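Local coordinates for protein mannitol dehydrogenase (Pseudomonas fluorescens, PDB 1LJ8) that binds NAD and, as a long-chain dehydrogenase, probably interconverts mannitol and fructose, at residues A[185-190]-A[262-267]; A[189-194]-A[227-232]. One frame throughout, in Å; residues are numbered along the deposited sequence.

Contact 1: A[185-190]-A[262-267]; sequences TVMSCD and VQWVLE. With NAD (nicotinamide-adenine-dinucleotide), chain B.
Trp264 meets Met187, here selenomethionine, rim first, a clear case of how two sheets can be joined by a Met-aromatic contact. The two side chains cross at roughly a right angle, and CE of Met187 comes in near the indole plane, 3.7 Å from CZ2 of Trp264. SE sits 5.2 Å from the centroid of the six-membered ring of Trp264, 77° off its normal. The Met187 chain is extended as far as SE and bends at chi3 (74°), which brings the methyl to the indole edge. Elsewhere on that rim, NE1 of Trp264 donates to a water 2.9 Å from it, and the same water makes a weak bond to Ser188 O. Two residues on, Leu266 divides its methyls: CD1 lies over one face of Trp264, offset toward the rim, while CD2 is 4.4 Å from CG of Met187. Segment 185-190 leaves its strand in an ST turn, Ser188 OG accepting from Asp190 N, and Asp190 OD1 takes a bond from NAD O2D at 2.8 Å. Strand 185-188, at the border of the Rossmann sheet beside strand 126-129, is thereby packed against strand 263-266, central in a three-stranded sheet, with Gln42 of helix 42-50 touching Trp264.

Contact 2: A[189-194]-A[227-232]; sequences CDNLPH and AMVDRI. With NAD (nicotinamide-adenine-dinucleotide), chain B.
Cys189 and Val229 bring the two backbones closest, with their CA atoms 6.3 Å apart, where the loop after strand 185-188 passes over strand 227-230. Van der Waals packing carries the crossing. Val229 points at the loop and sets CG2 3.5 Å from the carbonyl oxygen of Cys189, while CG1, anti to its own carbonyl carbon (chi1 -61°), rests against CB of Cys189 at 4.3 Å. At the strand's start a water lies between Ala227 O and Pro193 O, although with further acceptors nearby it cannot donate to all of them. Asn191 is the centre of an inverse gamma turn, closed by a weak bond from Leu192 N to Asp190 O. From this turn its backbone N donates to NAD O2D at 2.9 Å (160°), so the hydroxyl that gives its proton to Asp190 also receives one. The Asn191 side chain carries its amide to the nicotinamide, where OD1 is 3.2 Å from NAD C6N; OD1 also accepts a hydrogen bond from Lys295 on helix 289-313. With an alanine here, NZ of Lys295 would probably lose this acceptor and a gap would open beside C6N of the nicotinamide. Farther along, Arg231 O approaches NAD O7N to 3.3 Å without bonding to it. A loop at the C-terminal end of a parallel strand, holding the nicotinamide ribose, is the expected arrangement of a Rossmann dinucleotide site.

Overall arrangement
Both contacts begin from one run of chain, sharing Cys189 and Asp190, and their centres lie only 7 Å apart. Their second segments are antiparallel neighbours in the small sheet: Val265 O and Met228 N are 2.9 Å apart, Gln263 N and Asp230 O 3.0 Å, both probable hydrogen bonds. Contact 1 therefore joins edge strand 185-188 of the Rossmann sheet to this sheet, and contact 2 lays the loop that follows across the next strand of the same sheet. Val229 touches Trp264, linking the two packings directly. The side chain of Phe37, whose backbone N binds NAD, is about 4 Å from that of Val229 and about 7 Å from that of Trp264, which places both contacts beside the coenzyme.

Contact 1: A[185-190]-A[262-267]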
ATOM      1  N   THR A 185      20.313  -0.787   2.379  1.00 12.20           N
ATOM      2  CA  THR A 185      19.481  -0.972   1.196  1.00 11.76           C
ATOM      3  C   THR A 185      18.165  -0.256   1.544  1.00 11.01           C
ATOM      4  O   THR A 185      17.753  -0.233   2.720  1.00 12.49           O
ATOM      5  CB  THR A 185      19.139  -2.482   1.000  1.00 11.27           C
ATOM      6  OG1 THR A 185      20.340  -3.216   0.738  1.00 13.03           O
ATOM      7  CG2 THR A 185      18.152  -2.686  -0.148  1.00 11.78           C
ATOM      8  N   VAL A 186      17.527   0.356   0.563  1.00 11.32           N
ATOM      9  CA  VAL A 186      16.205   0.969   0.773  1.00 12.46           C
ATOM     10  C   VAL A 186      15.237   0.025   0.046  1.00 13.04           C
ATOM     11  O   VAL A 186      15.308  -0.167  -1.181  1.00 12.99           O
ATOM     12  CB  VAL A 186      16.080   2.375   0.210  1.00 11.82           C
ATOM     13  CG1 VAL A 186      14.680   2.951   0.609  1.00 12.75           C
ATOM     14  CG2 VAL A 186      17.128   3.279   0.862  1.00 14.14           C
HETATM   15  N   MSE A 187      14.343  -0.560   0.838  1.00 11.59           N
HETATM   16  CA  MSE A 187      13.421  -1.594   0.364  1.00 10.76           C
HETATM   17  C   MSE A 187      11.965  -1.166   0.377  1.00 11.40           C
HETATM   18  O   MSE A 187      11.301  -1.268   1.402  1.00 11.36           O
HETATM   19  CB  MSE A 187      13.650  -2.844   1.267  1.00 11.09           C
HETATM   20  CG  MSE A 187      13.005  -4.130   0.749  1.00 12.80           C
HETATM   21 SE   MSE A 187      13.246  -5.638   1.964  1.00 19.57          SE
HETATM   22  CE  MSE A 187      11.988  -5.184   3.405  1.00 14.46           C
ATOM     23  N   SER A 188      11.436  -0.755  -0.779  1.00 10.20           N
ATOM     24  CA  SER A 188      10.032  -0.309  -0.858  1.00 10.49           C
ATOM     25  C   SER A 188       9.081  -1.503  -0.822  1.00 12.30           C
ATOM     26  O   SER A 188       9.291  -2.484  -1.533  1.00 12.97           O
ATOM     27  CB  SER A 188       9.766   0.421  -2.190  1.00  9.79           C
ATOM     28  OG  SER A 188       8.373   0.768  -2.245  1.00 11.86           O
ATOM     29  N   CYS A 189       8.048  -1.401  -0.002  1.00 11.94           N
ATOM     30  CA  CYS A 189       7.021  -2.451   0.062  1.00 11.80           C
ATOM     31  C   CYS A 189       5.671  -1.801  -0.249  1.00 12.06           C
ATOM     32  O   CYS A 189       4.620  -2.248   0.234  1.00 12.70           O
ATOM     33  CB  CYS A 189       6.995  -3.102   1.458  1.00 10.06           C
ATOM     34  SG  CYS A 189       8.536  -3.956   1.805  1.00 12.70           S
ATOM     35  N   ASP A 190       5.689  -0.742  -1.059  1.00 11.19           N
ATOM     36  CA  ASP A 190       4.438  -0.097  -1.471  1.00 11.49           C
ATOM     37  C   ASP A 190       3.948  -0.565  -2.845  1.00 11.62           C
ATOM     38  O   ASP A 190       4.714  -1.108  -3.641  1.00 11.62           O
ATOM     39  CB  ASP A 190       4.603   1.441  -1.487  1.00 10.93           C
ATOM     40  CG  ASP A 190       4.639   2.033  -0.063  1.00 10.16           C
ATOM     41  OD1 ASP A 190       3.586   1.904   0.621  1.00 11.44           O
ATOM     42  OD2 ASP A 190       5.693   2.643   0.342  1.00 12.44           O
ATOM     43  N   VAL A 262      -0.520 -15.037   1.316  1.00 14.70           N
ATOM     44  CA  VAL A 262       0.577 -14.075   1.464  1.00 12.52           C
ATOM     45  C   VAL A 262       1.695 -14.442   0.490  1.00 12.96           C
ATOM     46  O   VAL A 262       2.026 -15.625   0.286  1.00 12.78           O
ATOM     47  CB  VAL A 262       1.100 -14.043   2.948  1.00 13.78           C
ATOM     48  CG1 VAL A 262       1.597 -15.406   3.379  1.00 16.55           C
ATOM     49  CG2 VAL A 262       2.176 -12.943   3.119  1.00 13.03           C
ATOM     50  N   GLN A 263       2.265 -13.436  -0.156  1.00 12.09           N
ATOM     51  CA  GLN A 263       3.340 -13.716  -1.093  1.00 14.51           C
ATOM     52  C   GLN A 263       4.304 -12.524  -1.125  1.00 13.66           C
ATOM     53  O   GLN A 263       3.911 -11.388  -0.893  1.00 13.61           O
ATOM     54  CB  GLN A 263       2.745 -13.972  -2.511  1.00 17.54           C
ATOM     55  CG  GLN A 263       3.808 -14.337  -3.544  1.00 19.29           C
ATOM     56  CD  GLN A 263       3.185 -14.845  -4.856  1.00 21.01           C
ATOM     57  OE1 GLN A 263       2.068 -14.465  -5.200  1.00 22.90           O
ATOM     58  NE2 GLN A 263       3.929 -15.667  -5.603  1.00 23.73           N
ATOM     59  N   TRP A 264       5.568 -12.809  -1.404  1.00 13.13           N
ATOM     60  CA  TRP A 264       6.584 -11.743  -1.494  1.00 14.06           C
ATOM     61  C   TRP A 264       7.593 -12.241  -2.535  1.00 14.02           C
ATOM     62  O   TRP A 264       8.201 -13.285  -2.337  1.00 14.61           O
ATOM     63  CB  TRP A 264       7.299 -11.617  -0.140  1.00 12.08           C
ATOM     64  CG  TRP A 264       8.162 -10.390   0.012  1.00 12.97           C
ATOM     65  CD1 TRP A 264       8.401  -9.421  -0.917  1.00 14.34           C
ATOM     66  CD2 TRP A 264       8.867 -10.006   1.198  1.00 11.82           C
ATOM     67  NE1 TRP A 264       9.215  -8.431  -0.365  1.00 14.25           N
ATOM     68  CE2 TRP A 264       9.512  -8.777   0.927  1.00 12.15           C
ATOM     69  CE3 TRP A 264       9.009 -10.583   2.473  1.00 13.16           C
ATOM     70  CZ2 TRP A 264      10.291  -8.111   1.888  1.00 13.09           C
ATOM     71  CZ3 TRP A 264       9.785  -9.924   3.442  1.00 14.44           C
ATOM     72  CH2 TRP A 264      10.421  -8.689   3.139  1.00 12.45           C
ATOM     73  N   VAL A 265       7.723 -11.516  -3.637  1.00 13.65           N
ATOM     74  CA  VAL A 265       8.738 -11.867  -4.616  1.00 15.09           C
ATOM     75  C   VAL A 265       9.650 -10.619  -4.654  1.00 14.94           C
ATOM     76  O   VAL A 265       9.166  -9.509  -4.857  1.00 14.46           O
ATOM     77  CB  VAL A 265       8.148 -12.111  -5.991  1.00 16.66           C
ATOM     78  CG1 VAL A 265       9.328 -12.596  -6.908  1.00 18.62           C
ATOM     79  CG2 VAL A 265       7.026 -13.170  -5.913  1.00 17.44           C
ATOM     80  N   LEU A 266      10.938 -10.831  -4.420  1.00 15.70           N
ATOM     81  CA  LEU A 266      11.930  -9.749  -4.315  1.00 16.50           C
ATOM     82  C   LEU A 266      13.075  -9.910  -5.294  1.00 16.71           C
ATOM     83  O   LEU A 266      13.463 -11.027  -5.634  1.00 17.86           O
ATOM     84  CB  LEU A 266      12.623  -9.791  -2.919  1.00 17.73           C
ATOM     85  CG  LEU A 266      12.431  -8.880  -1.726  1.00 19.34           C
ATOM     86  CD1 LEU A 266      13.199  -9.401  -0.499  1.00 18.38           C
ATOM     87  CD2 LEU A 266      12.852  -7.475  -2.093  1.00 14.62           C
ATOM     88  N   GLU A 267      13.657  -8.782  -5.679  1.00 15.50           N
ATOM     89  CA  GLU A 267      14.881  -8.817  -6.458  1.00 15.74           C
ATOM     90  C   GLU A 267      15.997  -8.863  -5.390  1.00 15.74           C
ATOM     91  O   GLU A 267      15.959  -8.109  -4.407  1.00 15.26           O
ATOM     92  CB  GLU A 267      15.007  -7.569  -7.323  1.00 15.83           C
ATOM     93  CG  GLU A 267      13.999  -7.614  -8.467  1.00 16.17           C
ATOM     94  CD  GLU A 267      13.968  -6.353  -9.274  1.00 15.76           C
ATOM     95  OE1 GLU A 267      14.593  -5.307  -8.860  1.00 15.31           O
ATOM     96  OE2 GLU A 267      13.298  -6.423 -10.319  1.00 15.85           O
TER
HETATM   97  PA  NAD B1500      -2.009   2.119   7.200  1.00 13.45           P
HETATM   98  O1A NAD B1500      -2.948   3.198   7.026  1.00 14.98           O
HETATM   99  O2A NAD B1500      -2.166   1.061   8.238  1.00 12.44           O
HETATM  100  O5B NAD B1500      -0.542   2.700   7.447  1.00 14.96           O
HETATM  101  C5B NAD B1500       0.023   3.662   6.503  1.00 16.33           C
HETATM  102  C4B NAD B1500       1.337   4.023   7.225  1.00 17.10           C
HETATM  103  O4B NAD B1500       2.059   4.974   6.337  1.00 17.37           O
HETATM  104  C3B NAD B1500       1.189   4.858   8.546  1.00 16.09           C
HETATM  105  O3B NAD B1500       2.262   4.437   9.409  1.00 16.04           O
HETATM  106  C2B NAD B1500       1.328   6.308   8.059  1.00 18.74           C
HETATM  107  O2B NAD B1500       1.723   7.207   9.087  1.00 20.22           O
HETATM  108  C1B NAD B1500       2.434   6.157   7.032  1.00 16.89           C
HETATM  109  N9A NAD B1500       2.527   7.207   6.068  1.00 16.81           N
HETATM  110  C8A NAD B1500       1.569   7.810   5.278  1.00 16.37           C
HETATM  111  N7A NAD B1500       2.075   8.723   4.481  1.00 16.65           N
HETATM  112  C5A NAD B1500       3.431   8.709   4.771  1.00 16.72           C
HETATM  113  C6A NAD B1500       4.463   9.469   4.208  1.00 15.10           C
HETATM  114  N6A NAD B1500       4.327  10.373   3.237  1.00 17.97           N
HETATM  115  N1A NAD B1500       5.748   9.274   4.694  1.00 15.92           N
HETATM  116  C2A NAD B1500       6.010   8.347   5.702  1.00 17.07           C
HETATM  117  N3A NAD B1500       5.005   7.566   6.260  1.00 18.60           N
HETATM  118  C4A NAD B1500       3.724   7.797   5.751  1.00 17.29           C
HETATM  119  O3  NAD B1500      -1.873   1.443   5.771  1.00 12.18           O
HETATM  120  PN  NAD B1500      -1.454  -0.047   5.333  1.00 12.57           P
HETATM  121  O1N NAD B1500      -2.666  -0.858   5.185  1.00 13.89           O
HETATM  122  O2N NAD B1500      -0.434  -0.507   6.279  1.00 13.14           O
HETATM  123  O5D NAD B1500      -0.892   0.175   3.877  1.00 11.96           O
HETATM  124  C5D NAD B1500       0.311   0.922   3.748  1.00 11.80           C
HETATM  125  C4D NAD B1500       0.806   0.647   2.396  1.00 12.93           C
HETATM  126  O4D NAD B1500       1.297  -0.697   2.210  1.00 12.22           O
HETATM  127  C3D NAD B1500      -0.154   0.911   1.181  1.00 13.01           C
HETATM  128  O3D NAD B1500      -0.288   2.296   0.885  1.00 11.71           O
HETATM  129  C2D NAD B1500       0.427   0.042   0.083  1.00 11.01           C
HETATM  130  O2D NAD B1500       1.416   0.740  -0.663  1.00 10.34           O
HETATM  131  C1D NAD B1500       1.018  -1.161   0.860  1.00 12.25           C
HETATM  132  N1N NAD B1500       0.155  -2.358   0.881  1.00 11.57           N
HETATM  133  C2N NAD B1500      -1.010  -2.502   1.657  1.00 10.99           C
HETATM  134  C3N NAD B1500      -1.754  -3.641   1.493  1.00 13.12           C
HETATM  135  C7N NAD B1500      -3.052  -3.797   2.308  1.00 13.05           C
HETATM  136  O7N NAD B1500      -3.805  -4.730   1.992  1.00 10.18           O
HETATM  137  N7N NAD B1500      -3.383  -2.930   3.242  1.00 10.98           N
HETATM  138  C4N NAD B1500      -1.360  -4.681   0.518  1.00 13.42           C
HETATM  139  C5N NAD B1500      -0.150  -4.500  -0.219  1.00 12.27           C
HETATM  140  C6N NAD B1500       0.639  -3.326  -0.054  1.00 10.18           C
HETATM  141  O   HOH W   1      10.051  -5.684  -0.643  1.00 12.88           O

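Contact 2: A[189-194]-A[227-232]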
ATOM      1  N   CYS A 189       8.048  -1.401  -0.002  1.00 11.94           N
ATOM      2  CA  CYS A 189       7.021  -2.451   0.062  1.00 11.80           C
ATOM      3  C   CYS A 189       5.671  -1.801  -0.249  1.00 12.06           C
ATOM      4  O   CYS A 189       4.620  -2.248   0.234  1.00 12.70           O
ATOM      5  CB  CYS A 189       6.995  -3.102   1.458  1.00 10.06           C
ATOM      6  SG  CYS A 189       8.536  -3.956   1.805  1.00 12.70           S
ATOM      7  N   ASP A 190       5.689  -0.742  -1.059  1.00 11.19           N
ATOM      8  CA  ASP A 190       4.438  -0.097  -1.471  1.00 11.49           C
ATOM      9  C   ASP A 190       3.948  -0.565  -2.845  1.00 11.62           C
ATOM     10  O   ASP A 190       4.714  -1.108  -3.641  1.00 11.62           O
ATOM     11  CB  ASP A 190       4.603   1.441  -1.487  1.00 10.93           C
ATOM     12  CG  ASP A 190       4.639   2.033  -0.063  1.00 10.16           C
ATOM     13  OD1 ASP A 190       3.586   1.904   0.621  1.00 11.44           O
ATOM     14  OD2 ASP A 190       5.693   2.643   0.342  1.00 12.44           O
ATOM     15  N   ASN A 191       2.672  -0.309  -3.111  1.00 12.16           N
ATOM     16  CA  ASN A 191       2.044  -0.720  -4.360  1.00 11.97           C
ATOM     17  C   ASN A 191       2.332   0.234  -5.512  1.00 12.72           C
ATOM     18  O   ASN A 191       1.471   1.044  -5.858  1.00 12.60           O
ATOM     19  CB  ASN A 191       0.533  -0.772  -4.147  1.00 13.06           C
ATOM     20  CG  ASN A 191       0.099  -1.928  -3.281  1.00 11.97           C
ATOM     21  OD1 ASN A 191       0.736  -2.997  -3.258  1.00 13.73           O
ATOM     22  ND2 ASN A 191      -1.055  -1.764  -2.638  1.00 13.41           N
ATOM     23  N   LEU A 192       3.501   0.110  -6.120  1.00 12.81           N
ATOM     24  CA  LEU A 192       3.862   0.933  -7.285  1.00 14.11           C
ATOM     25  C   LEU A 192       4.358  -0.119  -8.261  1.00 14.65           C
ATOM     26  O   LEU A 192       5.032  -1.056  -7.855  1.00 14.01           O
ATOM     27  CB  LEU A 192       5.014   1.915  -6.979  1.00 15.15           C
ATOM     28  CG  LEU A 192       4.514   3.189  -6.265  1.00 16.57           C
ATOM     29  CD1 LEU A 192       4.405   2.926  -4.746  1.00 19.74           C
ATOM     30  CD2 LEU A 192       5.519   4.350  -6.521  1.00 19.20           C
ATOM     31  N   PRO A 193       4.068   0.045  -9.551  1.00 15.40           N
ATOM     32  CA  PRO A 193       4.526  -0.959 -10.522  1.00 15.69           C
ATOM     33  C   PRO A 193       6.025  -1.335 -10.415  1.00 15.65           C
ATOM     34  O   PRO A 193       6.402  -2.523 -10.441  1.00 16.74           O
ATOM     35  CB  PRO A 193       4.167  -0.301 -11.848  1.00 15.17           C
ATOM     36  CG  PRO A 193       2.874   0.395 -11.540  1.00 16.58           C
ATOM     37  CD  PRO A 193       3.135   1.011 -10.171  1.00 14.86           C
ATOM     38  N   HIS A 194       6.891  -0.327 -10.380  1.00 14.17           N
ATOM     39  CA  HIS A 194       8.320  -0.572 -10.239  1.00 13.30           C
ATOM     40  C   HIS A 194       8.689   0.177  -8.941  1.00 13.23           C
ATOM     41  O   HIS A 194       9.333   1.224  -8.984  1.00 13.40           O
ATOM     42  CB  HIS A 194       9.110   0.041 -11.416  1.00 15.75           C
ATOM     43  CG  HIS A 194       8.762  -0.544 -12.760  1.00 18.84           C
ATOM     44  ND1 HIS A 194       9.294  -0.053 -13.940  1.00 19.65           N
ATOM     45  CD2 HIS A 194       7.874  -1.510 -13.118  1.00 18.42           C
ATOM     46  CE1 HIS A 194       8.733  -0.681 -14.967  1.00 21.64           C
ATOM     47  NE2 HIS A 194       7.868  -1.567 -14.497  1.00 16.82           N
ATOM     48  N   ALA A 227       9.923  -5.102  -5.820  1.00 11.38           N
ATOM     49  CA  ALA A 227       9.247  -6.262  -5.238  1.00 12.42           C
ATOM     50  C   ALA A 227       7.786  -6.295  -5.594  1.00 13.51           C
ATOM     51  O   ALA A 227       7.184  -5.279  -5.907  1.00 15.10           O
ATOM     52  CB  ALA A 227       9.355  -6.235  -3.661  1.00 12.35           C
HETATM   53  N   MSE A 228       7.228  -7.502  -5.526  1.00 14.39           N
HETATM   54  CA  MSE A 228       5.809  -7.658  -5.623  1.00 13.56           C
HETATM   55  C   MSE A 228       5.422  -8.081  -4.196  1.00 13.66           C
HETATM   56  O   MSE A 228       5.910  -9.115  -3.712  1.00 14.33           O
HETATM   57  CB  MSE A 228       5.435  -8.794  -6.540  1.00 18.46           C
HETATM   58  CG  MSE A 228       3.991  -8.626  -6.811  1.00 21.24           C
HETATM   59 SE   MSE A 228       3.087  -9.936  -5.887  1.00 43.77          SE
HETATM   60  CE  MSE A 228       3.116 -10.660  -7.539  1.00  1.66           C
ATOM     61  N   VAL A 229       4.593  -7.295  -3.513  1.00 13.96           N
ATOM     62  CA  VAL A 229       4.207  -7.615  -2.139  1.00 13.38           C
ATOM     63  C   VAL A 229       2.711  -7.810  -2.127  1.00 14.47           C
ATOM     64  O   VAL A 229       1.967  -6.992  -2.687  1.00 16.98           O
ATOM     65  CB  VAL A 229       4.654  -6.476  -1.180  1.00 14.07           C
ATOM     66  CG1 VAL A 229       6.225  -6.373  -1.267  1.00 14.03           C
ATOM     67  CG2 VAL A 229       3.976  -5.138  -1.545  1.00 11.85           C
ATOM     68  N   ASP A 230       2.236  -8.898  -1.508  1.00 13.71           N
ATOM     69  CA  ASP A 230       0.812  -9.149  -1.610  1.00 13.32           C
ATOM     70  C   ASP A 230       0.232  -9.800  -0.353  1.00 13.36           C
ATOM     71  O   ASP A 230       0.674 -10.880   0.011  1.00 13.35           O
ATOM     72  CB  ASP A 230       0.611 -10.099  -2.817  1.00 14.29           C
ATOM     73  CG  ASP A 230      -0.847 -10.189  -3.291  1.00 14.70           C
ATOM     74  OD1 ASP A 230      -1.683  -9.483  -2.735  1.00 13.59           O
ATOM     75  OD2 ASP A 230      -1.163 -10.972  -4.241  1.00 16.41           O
ATOM     76  N   ARG A 231      -0.705  -9.125   0.306  1.00 12.48           N
ATOM     77  CA  ARG A 231      -1.438  -9.716   1.438  1.00 11.51           C
ATOM     78  C   ARG A 231      -2.499  -8.707   1.839  1.00 13.25           C
ATOM     79  O   ARG A 231      -2.173  -7.629   2.347  1.00 11.99           O
ATOM     80  CB  ARG A 231      -0.558 -10.065   2.658  1.00 12.00           C
ATOM     81  CG  ARG A 231      -1.435 -10.794   3.722  1.00 13.28           C
ATOM     82  CD  ARG A 231      -0.605 -11.285   4.915  1.00 12.28           C
ATOM     83  NE  ARG A 231      -1.161 -12.580   5.324  1.00 12.90           N
ATOM     84  CZ  ARG A 231      -0.629 -13.377   6.238  1.00 13.72           C
ATOM     85  NH1 ARG A 231       0.470 -13.018   6.888  1.00 10.90           N
ATOM     86  NH2 ARG A 231      -1.156 -14.603   6.424  1.00 14.38           N
ATOM     87  N   ILE A 232      -3.762  -9.042   1.578  1.00 11.71           N
ATOM     88  CA  ILE A 232      -4.880  -8.134   1.886  1.00 11.17           C
ATOM     89  C   ILE A 232      -4.934  -7.945   3.393  1.00 11.35           C
ATOM     90  O   ILE A 232      -5.094  -8.892   4.175  1.00 11.59           O
ATOM     91  CB  ILE A 232      -6.196  -8.673   1.310  1.00 12.61           C
ATOM     92  CG1 ILE A 232      -6.134  -8.590  -0.242  1.00 13.20           C
ATOM     93  CG2 ILE A 232      -7.377  -7.838   1.807  1.00 14.29           C
ATOM     94  CD1 ILE A 232      -7.216  -9.535  -0.918  1.00 12.29           C
TER
HETATM   95  PA  NAD B1500      -2.009   2.119   7.200  1.00 13.45           P
HETATM   96  O1A NAD B1500      -2.948   3.198   7.026  1.00 14.98           O
HETATM   97  O2A NAD B1500      -2.166   1.061   8.238  1.00 12.44           O
HETATM   98  O5B NAD B1500      -0.542   2.700   7.447  1.00 14.96           O
HETATM   99  C5B NAD B1500       0.023   3.662   6.503  1.00 16.33           C
HETATM  100  C4B NAD B1500       1.337   4.023   7.225  1.00 17.10           C
HETATM  101  O4B NAD B1500       2.059   4.974   6.337  1.00 17.37           O
HETATM  102  C3B NAD B1500       1.189   4.858   8.546  1.00 16.09           C
HETATM  103  O3B NAD B1500       2.262   4.437   9.409  1.00 16.04           O
HETATM  104  C2B NAD B1500       1.328   6.308   8.059  1.00 18.74           C
HETATM  105  O2B NAD B1500       1.723   7.207   9.087  1.00 20.22           O
HETATM  106  C1B NAD B1500       2.434   6.157   7.032  1.00 16.89           C
HETATM  107  N9A NAD B1500       2.527   7.207   6.068  1.00 16.81           N
HETATM  108  C8A NAD B1500       1.569   7.810   5.278  1.00 16.37           C
HETATM  109  N7A NAD B1500       2.075   8.723   4.481  1.00 16.65           N
HETATM  110  C5A NAD B1500       3.431   8.709   4.771  1.00 16.72           C
HETATM  111  C6A NAD B1500       4.463   9.469   4.208  1.00 15.10           C
HETATM  112  N6A NAD B1500       4.327  10.373   3.237  1.00 17.97           N
HETATM  113  N1A NAD B1500       5.748   9.274   4.694  1.00 15.92           N
HETATM  114  C2A NAD B1500       6.010   8.347   5.702  1.00 17.07           C
HETATM  115  N3A NAD B1500       5.005   7.566   6.260  1.00 18.60           N
HETATM  116  C4A NAD B1500       3.724   7.797   5.751  1.00 17.29           C
HETATM  117  O3  NAD B1500      -1.873   1.443   5.771  1.00 12.18           O
HETATM  118  PN  NAD B1500      -1.454  -0.047   5.333  1.00 12.57           P
HETATM  119  O1N NAD B1500      -2.666  -0.858   5.185  1.00 13.89           O
HETATM  120  O2N NAD B1500      -0.434  -0.507   6.279  1.00 13.14           O
HETATM  121  O5D NAD B1500      -0.892   0.175   3.877  1.00 11.96           O
HETATM  122  C5D NAD B1500       0.311   0.922   3.748  1.00 11.80           C
HETATM  123  C4D NAD B1500       0.806   0.647   2.396  1.00 12.93           C
HETATM  124  O4D NAD B1500       1.297  -0.697   2.210  1.00 12.22           O
HETATM  125  C3D NAD B1500      -0.154   0.911   1.181  1.00 13.01           C
HETATM  126  O3D NAD B1500      -0.288   2.296   0.885  1.00 11.71           O
HETATM  127  C2D NAD B1500       0.427   0.042   0.083  1.00 11.01           C
HETATM  128  O2D NAD B1500       1.416   0.740  -0.663  1.00 10.34           O
HETATM  129  C1D NAD B1500       1.018  -1.161   0.860  1.00 12.25           C
HETATM  130  N1N NAD B1500       0.155  -2.358   0.881  1.00 11.57           N
HETATM  131  C2N NAD B1500      -1.010  -2.502   1.657  1.00 10.99           C
HETATM  132  C3N NAD B1500      -1.754  -3.641   1.493  1.00 13.12           C
HETATM  133  C7N NAD B1500      -3.052  -3.797   2.308  1.00 13.05           C
HETATM  134  O7N NAD B1500      -3.805  -4.730   1.992  1.00 10.18           O
HETATM  135  N7N NAD B1500      -3.383  -2.930   3.242  1.00 10.98           N
HETATM  136  C4N NAD B1500      -1.360  -4.681   0.518  1.00 13.42           C
HETATM  137  C5N NAD B1500      -0.150  -4.500  -0.219  1.00 12.27           C
HETATM  138  C6N NAD B1500       0.639  -3.326  -0.054  1.00 10.18           C
HETATM  139  O   HOH W   2       8.115  -3.672  -8.326  1.00 24.66           O